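Local coordinates for HTH-type transcriptional regulator LysG (Mycobacterium tuberculosis, PDB 3ISP), which binds DNA as a homodimeric LysR-type transcription factor, probably activating expression of the exporter LysE and repressing its own gene, at residues R40-E45 against V53-P58; D115-V120 against A279-T284; R171-R176 against A188-L193; D203-K208 against L235-F240; H219-T224 against T228-A233. All blocks are in the same frame, centred on the assembly; numbering follows the deposited sequence.

Contact 1 (R40-E45 against V53-P58)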
# COMPACT_ATOMS: atom_id res chain seq x y z
N ARG A 40 -20.30 2.42 -24.81
CA ARG A 40 -21.26 2.34 -23.72
C ARG A 40 -20.64 2.88 -22.45
O ARG A 40 -21.23 3.72 -21.76
CB ARG A 40 -21.74 0.91 -23.53
CG ARG A 40 -23.00 0.81 -22.70
CD ARG A 40 -23.74 -0.46 -23.04
NE ARG A 40 -24.09 -0.53 -24.45
CZ ARG A 40 -24.68 -1.58 -25.01
NH1 ARG A 40 -24.99 -2.64 -24.27
NH2 ARG A 40 -24.97 -1.57 -26.31
N ILE A 41 -19.43 2.42 -22.15
CA ILE A 41 -18.66 2.96 -21.04
C ILE A 41 -18.29 4.44 -21.27
O ILE A 41 -18.41 5.25 -20.36
CB ILE A 41 -17.42 2.10 -20.77
CG1 ILE A 41 -17.83 0.84 -20.02
CG2 ILE A 41 -16.39 2.86 -19.97
CD1 ILE A 41 -16.69 -0.08 -19.73
N LYS A 42 -17.87 4.76 -22.48
CA LYS A 42 -17.61 6.14 -22.89
C LYS A 42 -18.79 7.08 -22.70
O LYS A 42 -18.64 8.19 -22.20
CB LYS A 42 -17.19 6.17 -24.36
CG LYS A 42 -15.75 6.59 -24.61
CD LYS A 42 -15.50 8.01 -24.13
CE LYS A 42 -14.05 8.41 -24.33
NZ LYS A 42 -13.58 9.39 -23.30
N SER A 43 -19.98 6.64 -23.12
CA SER A 43 -21.15 7.51 -23.06
C SER A 43 -21.49 7.75 -21.61
O SER A 43 -21.98 8.82 -21.23
CB SER A 43 -22.33 6.87 -23.80
OG SER A 43 -23.17 7.87 -24.38
N LEU A 44 -21.20 6.74 -20.80
CA LEU A 44 -21.43 6.77 -19.36
C LEU A 44 -20.37 7.63 -18.67
O LEU A 44 -20.68 8.35 -17.71
CB LEU A 44 -21.40 5.35 -18.82
CG LEU A 44 -21.42 5.15 -17.31
CD1 LEU A 44 -22.63 5.80 -16.68
CD2 LEU A 44 -21.39 3.67 -17.02
N GLU A 45 -19.13 7.53 -19.15
CA GLU A 45 -18.05 8.40 -18.72
C GLU A 45 -18.36 9.83 -19.09
O GLU A 45 -18.08 10.76 -18.33
CB GLU A 45 -16.72 7.98 -19.34
CG GLU A 45 -15.91 7.03 -18.49
CD GLU A 45 -14.83 6.31 -19.28
OE1 GLU A 45 -14.74 6.54 -20.51
OE2 GLU A 45 -14.07 5.52 -18.68
N VAL A 53 -13.07 3.49 -15.69
CA VAL A 53 -12.39 2.22 -15.82
C VAL A 53 -10.97 2.42 -16.28
O VAL A 53 -10.74 3.01 -17.33
CB VAL A 53 -13.04 1.35 -16.90
CG1 VAL A 53 -12.39 -0.03 -16.92
CG2 VAL A 53 -14.52 1.23 -16.69
N VAL A 54 -10.01 1.91 -15.52
CA VAL A 54 -8.65 1.84 -16.03
C VAL A 54 -8.63 0.78 -17.13
O VAL A 54 -8.97 -0.38 -16.89
CB VAL A 54 -7.67 1.47 -14.93
CG1 VAL A 54 -6.29 1.96 -15.30
CG2 VAL A 54 -8.11 2.07 -13.61
N ARG A 55 -8.24 1.17 -18.35
CA ARG A 55 -8.33 0.28 -19.50
C ARG A 55 -7.28 -0.83 -19.51
O ARG A 55 -7.44 -1.82 -20.22
CB ARG A 55 -8.25 1.07 -20.81
CG ARG A 55 -9.59 1.46 -21.41
CD ARG A 55 -10.15 2.74 -20.81
NE ARG A 55 -11.46 3.08 -21.37
CZ ARG A 55 -12.19 4.12 -20.98
NH1 ARG A 55 -11.73 4.92 -20.02
NH2 ARG A 55 -13.36 4.37 -21.54
N GLU A 56 -6.22 -0.66 -18.72
CA GLU A 56 -5.04 -1.51 -18.80
C GLU A 56 -5.20 -2.96 -18.34
O GLU A 56 -6.22 -3.34 -17.76
CB GLU A 56 -3.88 -0.91 -17.99
CG GLU A 56 -3.59 0.56 -18.24
CD GLU A 56 -2.97 1.22 -17.02
OE1 GLU A 56 -3.47 0.98 -15.90
OE2 GLU A 56 -1.99 1.99 -17.18
N LYS A 57 -4.15 -3.73 -18.63
CA LYS A 57 -3.89 -5.08 -18.10
C LYS A 57 -5.14 -5.82 -17.60
O LYS A 57 -5.84 -6.43 -18.40
CB LYS A 57 -2.78 -5.01 -17.05
CG LYS A 57 -1.89 -6.23 -16.98
CD LYS A 57 -0.65 -6.06 -17.85
CE LYS A 57 0.43 -7.00 -17.38
NZ LYS A 57 0.60 -6.90 -15.91
N PRO A 58 -5.43 -5.80 -16.28
CA PRO A 58 -6.79 -6.22 -15.92
C PRO A 58 -7.63 -4.97 -15.66
O PRO A 58 -7.15 -4.05 -15.00
CB PRO A 58 -6.58 -6.97 -14.59
CG PRO A 58 -5.10 -6.85 -14.26
CD PRO A 58 -4.58 -5.72 -15.08
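E45 and R55 form the polar half of this contact, reaching toward each other from opposite directions as a salt bridge. R55 NH2 donates to E45 OE1 at 2.8 Å, and an N-H...O angle of 172° makes it almost straight. It meets OE1 on the syn side, with OE1 lying in the guanidinium plane. The second link, R55 NH1 to E45 OE2 at 2.8 Å, is strongly bent and weak, in keeping with carboxylate and guanidinium planes turned 54° apart. E45 OE2 also accepts from L52 N, just ahead of V53.

The apolar half joins I41 and V53, whose side chains meet at roughly a right angle, I41 CD1 lying 4.0 Å from V53 CG2. I41 CG2 comes within 3.7 Å of R55 NH2, and F23 touches both I41 and R55.

Helix 34-48, whose first part lies in the predicted DNA-binding helix-turn-helix, is thereby tied to the strand 53-54 that begins the wing of the LysR winged helix. K42 NZ, a like charge 5.3 Å from R55 NH2, donates a hydrogen bond to K272 O of the second subunit. Although buried, the E45 carboxylate has the R55 guanidinium and L52 N as donors, which would favour its ionised form.

Contact 2 (D115-V120 against A279-T284)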
# COMPACT_ATOMS: atom_id res chain seq x y z
N ASP A 115 -29.68 -21.92 8.68
CA ASP A 115 -30.82 -22.75 9.05
C ASP A 115 -32.12 -22.08 8.65
O ASP A 115 -33.03 -22.73 8.13
CB ASP A 115 -30.81 -23.03 10.55
CG ASP A 115 -29.59 -23.83 10.97
OD1 ASP A 115 -28.87 -23.38 11.90
OD2 ASP A 115 -29.35 -24.90 10.36
N GLY A 116 -32.19 -20.77 8.88
CA GLY A 116 -33.37 -20.01 8.54
C GLY A 116 -33.18 -19.29 7.23
O GLY A 116 -33.48 -18.11 7.10
N LEU A 117 -32.69 -20.01 6.23
CA LEU A 117 -32.40 -19.37 4.95
C LEU A 117 -33.07 -20.03 3.75
O LEU A 117 -33.17 -21.26 3.66
CB LEU A 117 -30.89 -19.29 4.72
CG LEU A 117 -30.43 -18.15 3.82
CD1 LEU A 117 -29.75 -17.07 4.66
CD2 LEU A 117 -29.47 -18.70 2.78
N GLY A 118 -33.52 -19.19 2.82
CA GLY A 118 -34.11 -19.64 1.58
C GLY A 118 -35.00 -18.57 1.00
O GLY A 118 -35.40 -17.63 1.69
N ASP A 119 -35.29 -18.68 -0.30
CA ASP A 119 -34.67 -19.69 -1.14
C ASP A 119 -33.60 -18.97 -1.96
O ASP A 119 -33.90 -18.38 -3.00
CB ASP A 119 -35.71 -20.34 -2.06
CG ASP A 119 -35.49 -21.84 -2.24
OD1 ASP A 119 -34.81 -22.45 -1.38
OD2 ASP A 119 -36.01 -22.40 -3.23
N VAL A 120 -32.36 -19.02 -1.49
CA VAL A 120 -31.32 -18.14 -2.03
C VAL A 120 -29.91 -18.77 -2.05
O VAL A 120 -29.52 -19.46 -1.12
CB VAL A 120 -31.29 -16.81 -1.24
CG1 VAL A 120 -31.17 -17.08 0.25
CG2 VAL A 120 -30.16 -15.91 -1.72
N ALA A 279 -34.60 -7.23 3.39
CA ALA A 279 -35.31 -7.25 4.66
C ALA A 279 -35.32 -8.65 5.28
O ALA A 279 -35.07 -8.81 6.47
CB ALA A 279 -36.72 -6.71 4.50
N ARG A 280 -35.62 -9.66 4.47
CA ARG A 280 -35.63 -11.04 4.96
C ARG A 280 -34.27 -11.47 5.51
O ARG A 280 -34.19 -11.98 6.62
CB ARG A 280 -36.10 -12.00 3.88
CG ARG A 280 -35.91 -13.46 4.23
CD ARG A 280 -36.35 -14.35 3.09
NE ARG A 280 -37.44 -13.72 2.33
CZ ARG A 280 -37.32 -13.31 1.07
NH1 ARG A 280 -36.16 -13.46 0.43
NH2 ARG A 280 -38.37 -12.75 0.46
N ILE A 281 -33.22 -11.29 4.72
CA ILE A 281 -31.86 -11.58 5.18
C ILE A 281 -31.58 -10.81 6.47
O ILE A 281 -31.07 -11.38 7.43
CB ILE A 281 -30.81 -11.21 4.11
CG1 ILE A 281 -31.03 -12.01 2.83
CG2 ILE A 281 -29.40 -11.47 4.61
CD1 ILE A 281 -30.29 -13.32 2.80
N THR A 282 -31.94 -9.53 6.50
CA THR A 282 -31.73 -8.70 7.68
C THR A 282 -32.42 -9.27 8.92
O THR A 282 -31.84 -9.30 10.00
CB THR A 282 -32.22 -7.25 7.45
OG1 THR A 282 -31.49 -6.67 6.36
CG2 THR A 282 -31.98 -6.40 8.69
N ASP A 283 -33.65 -9.75 8.76
CA ASP A 283 -34.36 -10.35 9.87
C ASP A 283 -33.60 -11.52 10.41
O ASP A 283 -33.45 -11.67 11.62
CB ASP A 283 -35.76 -10.81 9.47
CG ASP A 283 -36.76 -9.69 9.51
OD1 ASP A 283 -36.41 -8.62 10.07
OD2 ASP A 283 -37.88 -9.88 8.98
N THR A 284 -33.13 -12.36 9.51
CA THR A 284 -32.40 -13.55 9.89
C THR A 284 -31.09 -13.20 10.59
O THR A 284 -30.81 -13.69 11.68
CB THR A 284 -32.17 -14.41 8.68
OG1 THR A 284 -33.44 -14.86 8.20
CG2 THR A 284 -31.30 -15.61 9.03
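G116 and T284 mark the closest backbone approach, their CA atoms 6.7 Å apart, where the irregular chain of 115-120 runs beside helix 279-284. G118 has a phi of 157°, a conformation readily open to glycine, and the peptide bond that follows it is modelled cis.

The side chains of the helix do most of the reaching. T284 holds OG1 anti to its own carbonyl carbon (chi1 -65°), which leaves the hydroxyl 3.4 Å from G116 O. At that length any bond is weak, and R280 O, one turn back in the helix, lies equally far from T284 OG1. One turn earlier, R280 stretches out from the helix and bends at chi3. Its aliphatic part passes the loop, with CD 3.7 Å from G118 O.

The apolar centre of the contact is small: L117 CD1 meets I281 CD1 at 4.2 Å. I281 also packs on W268, which connects this point to strand 255-271, while T282 OG1 is bonded to W268 NE1. D115 touches A233 of the third subunit.

Here a loop leading into strand 120-126, outermost within the chain, is laid against the C-terminal helix 276-288, as befits the alpha/beta architecture of the LysR effector-binding domain, which is related to the periplasmic binding proteins.

Contact 3 (R171-R176 against A188-L193)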
# COMPACT_ATOMS: atom_id res chain seq x y z
N ARG A 171 -3.66 -23.50 30.95
CA ARG A 171 -3.08 -23.46 32.29
C ARG A 171 -1.55 -23.58 32.28
O ARG A 171 -0.87 -22.85 33.01
CB ARG A 171 -3.70 -24.54 33.19
CG ARG A 171 -5.19 -24.73 32.98
CD ARG A 171 -5.88 -25.23 34.23
NE ARG A 171 -7.33 -25.27 34.04
CZ ARG A 171 -8.23 -24.92 34.96
NH1 ARG A 171 -7.82 -24.48 36.15
NH2 ARG A 171 -9.52 -24.99 34.69
N PRO A 172 -1.01 -24.49 31.45
CA PRO A 172 0.45 -24.53 31.28
C PRO A 172 1.01 -23.16 30.92
O PRO A 172 2.00 -22.75 31.53
CB PRO A 172 0.62 -25.51 30.12
CG PRO A 172 -0.52 -26.45 30.26
CD PRO A 172 -1.68 -25.59 30.74
N PHE A 173 0.38 -22.46 29.98
CA PHE A 173 0.84 -21.10 29.66
C PHE A 173 0.84 -20.16 30.87
O PHE A 173 1.79 -19.39 31.05
CB PHE A 173 0.06 -20.45 28.51
CG PHE A 173 0.54 -19.06 28.21
CD1 PHE A 173 1.58 -18.85 27.31
CD2 PHE A 173 0.02 -17.97 28.88
CE1 PHE A 173 2.06 -17.57 27.06
CE2 PHE A 173 0.50 -16.70 28.63
CZ PHE A 173 1.52 -16.50 27.71
N VAL A 174 -0.23 -20.20 31.67
CA VAL A 174 -0.29 -19.37 32.87
C VAL A 174 0.81 -19.74 33.86
O VAL A 174 1.52 -18.86 34.33
CB VAL A 174 -1.65 -19.45 33.57
CG1 VAL A 174 -1.56 -18.80 34.94
CG2 VAL A 174 -2.72 -18.76 32.74
N GLN A 175 0.94 -21.03 34.17
CA GLN A 175 2.04 -21.50 35.01
C GLN A 175 3.37 -20.91 34.56
O GLN A 175 4.07 -20.26 35.34
CB GLN A 175 2.15 -23.03 35.03
CG GLN A 175 1.35 -23.76 36.13
CD GLN A 175 1.83 -23.43 37.55
OE1 GLN A 175 2.26 -24.32 38.30
NE2 GLN A 175 1.75 -22.15 37.92
N ARG A 176 3.73 -21.13 33.31
CA ARG A 176 5.05 -20.72 32.85
C ARG A 176 5.22 -19.20 32.84
O ARG A 176 6.27 -18.69 33.18
CB ARG A 176 5.38 -21.36 31.49
CG ARG A 176 6.74 -20.94 30.88
CD ARG A 176 7.93 -21.30 31.78
NE ARG A 176 9.16 -20.60 31.40
CZ ARG A 176 9.33 -19.27 31.50
NH1 ARG A 176 8.35 -18.50 31.94
NH2 ARG A 176 10.48 -18.72 31.13
N ALA A 188 4.79 -7.95 29.70
CA ALA A 188 5.84 -7.53 28.80
C ALA A 188 6.68 -8.72 28.36
O ALA A 188 7.44 -8.64 27.39
CB ALA A 188 6.72 -6.50 29.47
N LYS A 189 6.55 -9.84 29.07
CA LYS A 189 7.36 -11.02 28.79
C LYS A 189 6.56 -12.20 28.24
O LYS A 189 7.02 -12.90 27.34
CB LYS A 189 8.18 -11.43 30.02
CG LYS A 189 9.17 -10.37 30.47
CD LYS A 189 10.20 -10.95 31.43
CE LYS A 189 9.55 -11.47 32.70
NZ LYS A 189 10.51 -12.26 33.54
N ALA A 190 5.37 -12.43 28.78
CA ALA A 190 4.52 -13.51 28.30
C ALA A 190 4.17 -13.30 26.83
O ALA A 190 3.80 -12.20 26.43
CB ALA A 190 3.26 -13.62 29.14
N PRO A 191 4.31 -14.36 26.01
CA PRO A 191 3.95 -14.21 24.60
C PRO A 191 2.45 -13.98 24.41
O PRO A 191 1.65 -14.71 24.97
CB PRO A 191 4.35 -15.57 24.00
CG PRO A 191 5.41 -16.07 24.90
CD PRO A 191 5.00 -15.63 26.28
N SER A 192 2.08 -12.97 23.64
CA SER A 192 0.67 -12.81 23.28
C SER A 192 0.41 -13.36 21.87
O SER A 192 1.33 -13.59 21.10
CB SER A 192 0.22 -11.35 23.38
OG SER A 192 0.75 -10.57 22.32
N LEU A 193 -0.86 -13.57 21.56
CA LEU A 193 -1.25 -13.96 20.22
C LEU A 193 -1.86 -12.78 19.45
O LEU A 193 -1.87 -11.64 19.91
CB LEU A 193 -2.27 -15.08 20.28
CG LEU A 193 -1.87 -16.32 21.06
CD1 LEU A 193 -2.95 -17.38 20.91
CD2 LEU A 193 -0.53 -16.82 20.57
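F173 projects from helix 171-177 end-on toward A190 and P191, so that one ring carries the whole contact. Both segments belong to the LysR substrate-binding domain, an alpha/beta fold of the periplasmic-binding-protein type, and the contact pins a short surface helix to the loop that leads on to helix 201-210.

The ring is delivered by a first torsion that sets CG anti to the backbone N (chi1 179°), aiming its far end, CE1, CZ and CE2, at the loop. A190 turns its methyl to that end, with A190 CB 3.7 Å from F173 CZ. The proline ring and the phenyl group cross obliquely: P191 CD lies 3.6 Å from F173 CE1, whereas P191 N sits at the edge of the aromatic ring and in its plane. The A190 methyl and the P191 carbonyl come to the ring at a slant; this is van der Waals packing, with no hydrogen bond across the segments.

H177, one helical turn on, extends the same cluster. Its ring meets that of F173 with planes about 30° apart, and its side chain touches A190 and P191 as well. P191 in addition packs on R94 of the third subunit. The nearest approach of all is polar on one side: P191 O comes to 3.3 Å from F173 CZ.

Contact 4 (D203-K208 against L235-F240)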
# COMPACT_ATOMS: atom_id res chain seq x y z
N ASP A 203 -4.35 -5.42 22.12
CA ASP A 203 -3.78 -4.13 22.46
C ASP A 203 -4.77 -3.30 23.29
O ASP A 203 -4.36 -2.48 24.11
CB ASP A 203 -3.38 -3.37 21.20
CG ASP A 203 -2.05 -3.82 20.64
OD1 ASP A 203 -1.45 -4.75 21.23
OD2 ASP A 203 -1.60 -3.23 19.63
N MET A 204 -6.06 -3.49 23.06
CA MET A 204 -7.07 -2.71 23.77
C MET A 204 -7.12 -3.15 25.22
O MET A 204 -7.23 -2.31 26.12
CB MET A 204 -8.43 -2.84 23.10
CG MET A 204 -8.51 -2.15 21.76
SD MET A 204 -10.12 -2.42 21.03
CE MET A 204 -9.67 -2.52 19.29
N LEU A 205 -7.06 -4.46 25.44
CA LEU A 205 -6.65 -4.98 26.74
C LEU A 205 -5.20 -4.53 26.86
O LEU A 205 -4.60 -4.09 25.88
CB LEU A 205 -6.74 -6.51 26.77
CG LEU A 205 -6.94 -7.09 28.17
CD1 LEU A 205 -8.40 -7.43 28.40
CD2 LEU A 205 -6.08 -8.31 28.38
N VAL A 206 -4.63 -4.62 28.04
CA VAL A 206 -3.28 -4.08 28.25
C VAL A 206 -3.42 -2.58 28.42
O VAL A 206 -3.03 -2.04 29.45
CB VAL A 206 -2.30 -4.40 27.07
CG1 VAL A 206 -1.13 -3.43 27.07
CG2 VAL A 206 -1.80 -5.83 27.17
N ARG A 207 -3.98 -1.91 27.40
CA ARG A 207 -4.41 -0.52 27.56
C ARG A 207 -5.45 -0.45 28.67
O ARG A 207 -5.26 0.23 29.67
CB ARG A 207 -5.00 0.02 26.25
CG ARG A 207 -4.01 0.76 25.35
CD ARG A 207 -4.08 2.28 25.55
NE ARG A 207 -3.35 3.00 24.51
CZ ARG A 207 -2.19 3.64 24.70
NH1 ARG A 207 -1.64 3.66 25.91
NH2 ARG A 207 -1.60 4.26 23.69
N LYS A 208 -6.56 -1.16 28.50
CA LYS A 208 -7.60 -1.20 29.50
C LYS A 208 -7.05 -1.68 30.85
O LYS A 208 -7.48 -1.23 31.92
CB LYS A 208 -8.74 -2.10 29.04
CG LYS A 208 -10.03 -1.96 29.81
CD LYS A 208 -11.18 -2.69 29.14
CE LYS A 208 -12.51 -2.34 29.79
NZ LYS A 208 -13.56 -3.38 29.60
N LEU A 235 1.05 -21.45 23.19
CA LEU A 235 1.91 -20.47 22.53
C LEU A 235 1.83 -19.07 23.16
O LEU A 235 2.83 -18.35 23.22
CB LEU A 235 1.58 -20.37 21.05
CG LEU A 235 2.48 -21.17 20.11
CD1 LEU A 235 2.16 -20.85 18.65
CD2 LEU A 235 3.93 -20.87 20.44
N GLY A 236 0.64 -18.68 23.61
CA GLY A 236 0.44 -17.34 24.13
C GLY A 236 -0.98 -17.10 24.58
O GLY A 236 -1.83 -17.96 24.41
N TRP A 237 -1.23 -15.93 25.17
CA TRP A 237 -2.60 -15.53 25.52
C TRP A 237 -3.18 -14.67 24.38
O TRP A 237 -2.43 -14.04 23.63
CB TRP A 237 -2.66 -14.75 26.85
CG TRP A 237 -2.01 -13.39 26.79
CD1 TRP A 237 -0.70 -13.10 26.99
CD2 TRP A 237 -2.65 -12.14 26.50
NE1 TRP A 237 -0.47 -11.75 26.84
CE2 TRP A 237 -1.66 -11.14 26.54
CE3 TRP A 237 -3.97 -11.77 26.21
CZ2 TRP A 237 -1.95 -9.80 26.30
CZ3 TRP A 237 -4.24 -10.44 25.97
CH2 TRP A 237 -3.24 -9.47 26.02
N GLY A 238 -4.50 -14.67 24.26
CA GLY A 238 -5.19 -13.93 23.23
C GLY A 238 -6.66 -13.68 23.52
O GLY A 238 -7.25 -14.34 24.38
N MET A 239 -7.27 -12.74 22.81
CA MET A 239 -8.68 -12.43 23.02
C MET A 239 -9.61 -13.34 22.21
O MET A 239 -9.50 -13.45 20.98
CB MET A 239 -8.95 -10.96 22.70
CG MET A 239 -7.92 -10.00 23.25
SD MET A 239 -8.06 -9.69 25.01
CE MET A 239 -9.78 -10.02 25.33
N PHE A 240 -10.54 -13.98 22.90
CA PHE A 240 -11.45 -14.95 22.29
C PHE A 240 -12.91 -14.57 22.47
O PHE A 240 -13.34 -14.23 23.57
CB PHE A 240 -11.24 -16.32 22.93
CG PHE A 240 -10.12 -17.12 22.32
CD1 PHE A 240 -10.39 -18.21 21.51
CD2 PHE A 240 -8.80 -16.80 22.58
CE1 PHE A 240 -9.36 -18.96 20.96
CE2 PHE A 240 -7.77 -17.56 22.04
CZ PHE A 240 -8.05 -18.64 21.22
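W237 and L205 meet through two unlike torsional choices. The tryptophan places CG between its backbone N and carbonyl carbon (chi1 68°), a crowded position that swings the indole out of the chain toward helix 201-210. L205 answers with CG roughly opposite its own backbone N (chi1 -154°), which extends its two methyls toward 235-240. L205 CD2 thereby approaches the six-membered part of the indole obliquely, 3.7 Å from W237 CZ3.

V206 adds the second touch to the same ring. Its CG2 sits near the indole plane at the edge, 4.1 Å from W237 CZ2, and the two side chains run at about a right angle. The leucine and valine methyls therefore meet neighbouring atoms of one benzo ring, CD2 of L205 at a slant and CG2 of V206 at the edge.

The contact lies between helix 201-210 and the edge of the mixed sheet in the LysR effector-binding domain: strand 238-241 is outermost within the chain and bonds to strand 155-169 through G238 with V168 and F240 with L166. From that strand M239 also points to the helix. Its chain folds back at chi2 and chi3, and the thioether sulfur is what touches L205, with M239 SD 3.9 Å from L205 CB and 4.1 Å from L205 CD1.

Further layers close round the group. F182 meets the W237 ring edge-to-face and also touches L205, while P167 packs on both L205 and M239. At the solvent-exposed margin of the helix, D203 OD1 forms a salt bridge with R216 NH2.

Contact 5 (H219-T224 against T228-A233)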
# COMPACT_ATOMS: atom_id res chain seq x y z
N HIS A 219 2.85 -13.86 18.69
CA HIS A 219 2.62 -14.77 17.59
C HIS A 219 1.48 -14.30 16.72
O HIS A 219 0.49 -13.79 17.22
CB HIS A 219 2.24 -16.14 18.12
CG HIS A 219 3.33 -16.83 18.88
ND1 HIS A 219 4.46 -17.33 18.27
CD2 HIS A 219 3.46 -17.11 20.20
CE1 HIS A 219 5.24 -17.88 19.17
NE2 HIS A 219 4.66 -17.76 20.35
N PHE A 220 1.59 -14.50 15.41
CA PHE A 220 0.48 -14.20 14.50
C PHE A 220 -0.09 -15.44 13.85
O PHE A 220 0.53 -16.04 12.98
CB PHE A 220 0.92 -13.20 13.46
CG PHE A 220 1.34 -11.91 14.05
CD1 PHE A 220 2.64 -11.47 13.92
CD2 PHE A 220 0.44 -11.16 14.78
CE1 PHE A 220 3.03 -10.27 14.49
CE2 PHE A 220 0.82 -9.97 15.35
CZ PHE A 220 2.12 -9.52 15.21
N VAL A 221 -1.27 -15.83 14.31
CA VAL A 221 -1.91 -17.03 13.83
C VAL A 221 -3.37 -16.75 13.50
O VAL A 221 -4.18 -16.49 14.38
CB VAL A 221 -1.86 -18.17 14.85
CG1 VAL A 221 -2.15 -19.48 14.16
CG2 VAL A 221 -0.50 -18.23 15.52
N PRO A 222 -3.70 -16.83 12.21
CA PRO A 222 -5.03 -16.49 11.71
C PRO A 222 -5.94 -17.71 11.69
O PRO A 222 -5.46 -18.83 11.89
CB PRO A 222 -4.75 -16.04 10.28
CG PRO A 222 -3.24 -16.25 10.05
CD PRO A 222 -2.79 -17.17 11.11
N THR A 223 -7.23 -17.46 11.45
CA THR A 223 -8.30 -18.47 11.39
C THR A 223 -8.73 -18.93 12.77
O THR A 223 -8.01 -18.77 13.75
CB THR A 223 -7.97 -19.68 10.47
OG1 THR A 223 -7.13 -20.62 11.15
CG2 THR A 223 -7.29 -19.22 9.20
N THR A 224 -9.93 -19.49 12.84
CA THR A 224 -10.47 -19.95 14.11
C THR A 224 -9.68 -21.15 14.63
O THR A 224 -9.27 -21.17 15.80
CB THR A 224 -11.97 -20.31 14.00
OG1 THR A 224 -12.71 -19.12 13.67
CG2 THR A 224 -12.51 -20.89 15.30
N THR A 228 -7.10 -20.89 17.55
CA THR A 228 -7.50 -21.74 18.67
C THR A 228 -6.43 -22.77 19.06
O THR A 228 -6.18 -22.99 20.26
CB THR A 228 -8.88 -22.42 18.44
OG1 THR A 228 -9.90 -21.42 18.42
CG2 THR A 228 -9.19 -23.41 19.55
N ALA A 229 -5.79 -23.39 18.07
CA ALA A 229 -4.71 -24.34 18.36
C ALA A 229 -3.53 -23.64 19.04
O ALA A 229 -2.99 -24.13 20.02
CB ALA A 229 -4.25 -25.05 17.09
N ALA A 230 -3.15 -22.48 18.52
CA ALA A 230 -2.12 -21.67 19.15
C ALA A 230 -2.36 -21.55 20.65
O ALA A 230 -1.48 -21.85 21.46
CB ALA A 230 -2.05 -20.30 18.51
N ALA A 231 -3.56 -21.10 21.03
CA ALA A 231 -3.87 -20.88 22.43
C ALA A 231 -3.90 -22.21 23.17
O ALA A 231 -3.31 -22.34 24.23
CB ALA A 231 -5.18 -20.15 22.60
N ARG A 232 -4.58 -23.19 22.60
CA ARG A 232 -4.65 -24.50 23.22
C ARG A 232 -3.26 -25.11 23.42
O ARG A 232 -3.01 -25.81 24.39
CB ARG A 232 -5.55 -25.43 22.42
CG ARG A 232 -7.01 -25.34 22.78
CD ARG A 232 -7.83 -26.34 21.97
NE ARG A 232 -9.27 -26.22 22.21
CZ ARG A 232 -9.90 -26.71 23.27
NH1 ARG A 232 -9.23 -27.36 24.21
NH2 ARG A 232 -11.22 -26.54 23.39
N ALA A 233 -2.35 -24.80 22.49
CA ALA A 233 -0.97 -25.27 22.53
C ALA A 233 -0.02 -24.32 23.30
O ALA A 233 1.17 -24.26 23.03
CB ALA A 233 -0.46 -25.47 21.12
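T228 grips the carbonyl of T224 twice, once through its backbone and once through its side chain. T228 N donates to T224 O at 2.8 Å, the i to i+4 bond of helix 224-232, with an N-H...O angle of 142°. T228 OG1 donates to the same T224 O at 2.7 Å, and the two donors reach it from opposite faces of the carbonyl plane. The hydroxyl is placed there by a chi1 of -67°, which puts OG1 beside its own backbone N and thus back along the helix. The two threonine side chains lie side by side, pointing the same way.

Away from this polar point, V221 CG2 packs on A230 CB at 4.0 Å, holding the incoming loop against the helix.

Further out, T223 is the N-cap: its OG1 bonds G226 N in the first turn and also donates to P222 O at 2.6 Å, within the carbonyl plane and on a lone pair. The third subunit abuts this region, where H219 ND1 bonds its L122 N and T223 packs on its I126.

One threonine hydroxyl thus accepts from an amide of the first turn, and another gives its proton to a carbonyl one turn back, supplementing the main-chain bonding at this helix start.

In the fold
Contact 1 stands apart in the DNA-binding part of the chain, its centre about 36 Å from that of contact 2 and 54 Å from that of contact 3. The other four lie in the substrate-binding domain, with contacts 3, 4 and 5 nested along the chain inside the loop closed by contact 2. Those three form one cluster with centres 11 to 14 Å apart. L193 N probably bonds W237 O (2.6 Å), joining contacts 3 and 4. Probable bonds S192 O to H219 N and L235 N to A230 O tie contact 5 to both. Contact 2, about 32 Å from contact 5 between centres, meets this cluster across subunits: D115 packs on A233 of the third subunit, and L235 on its G118.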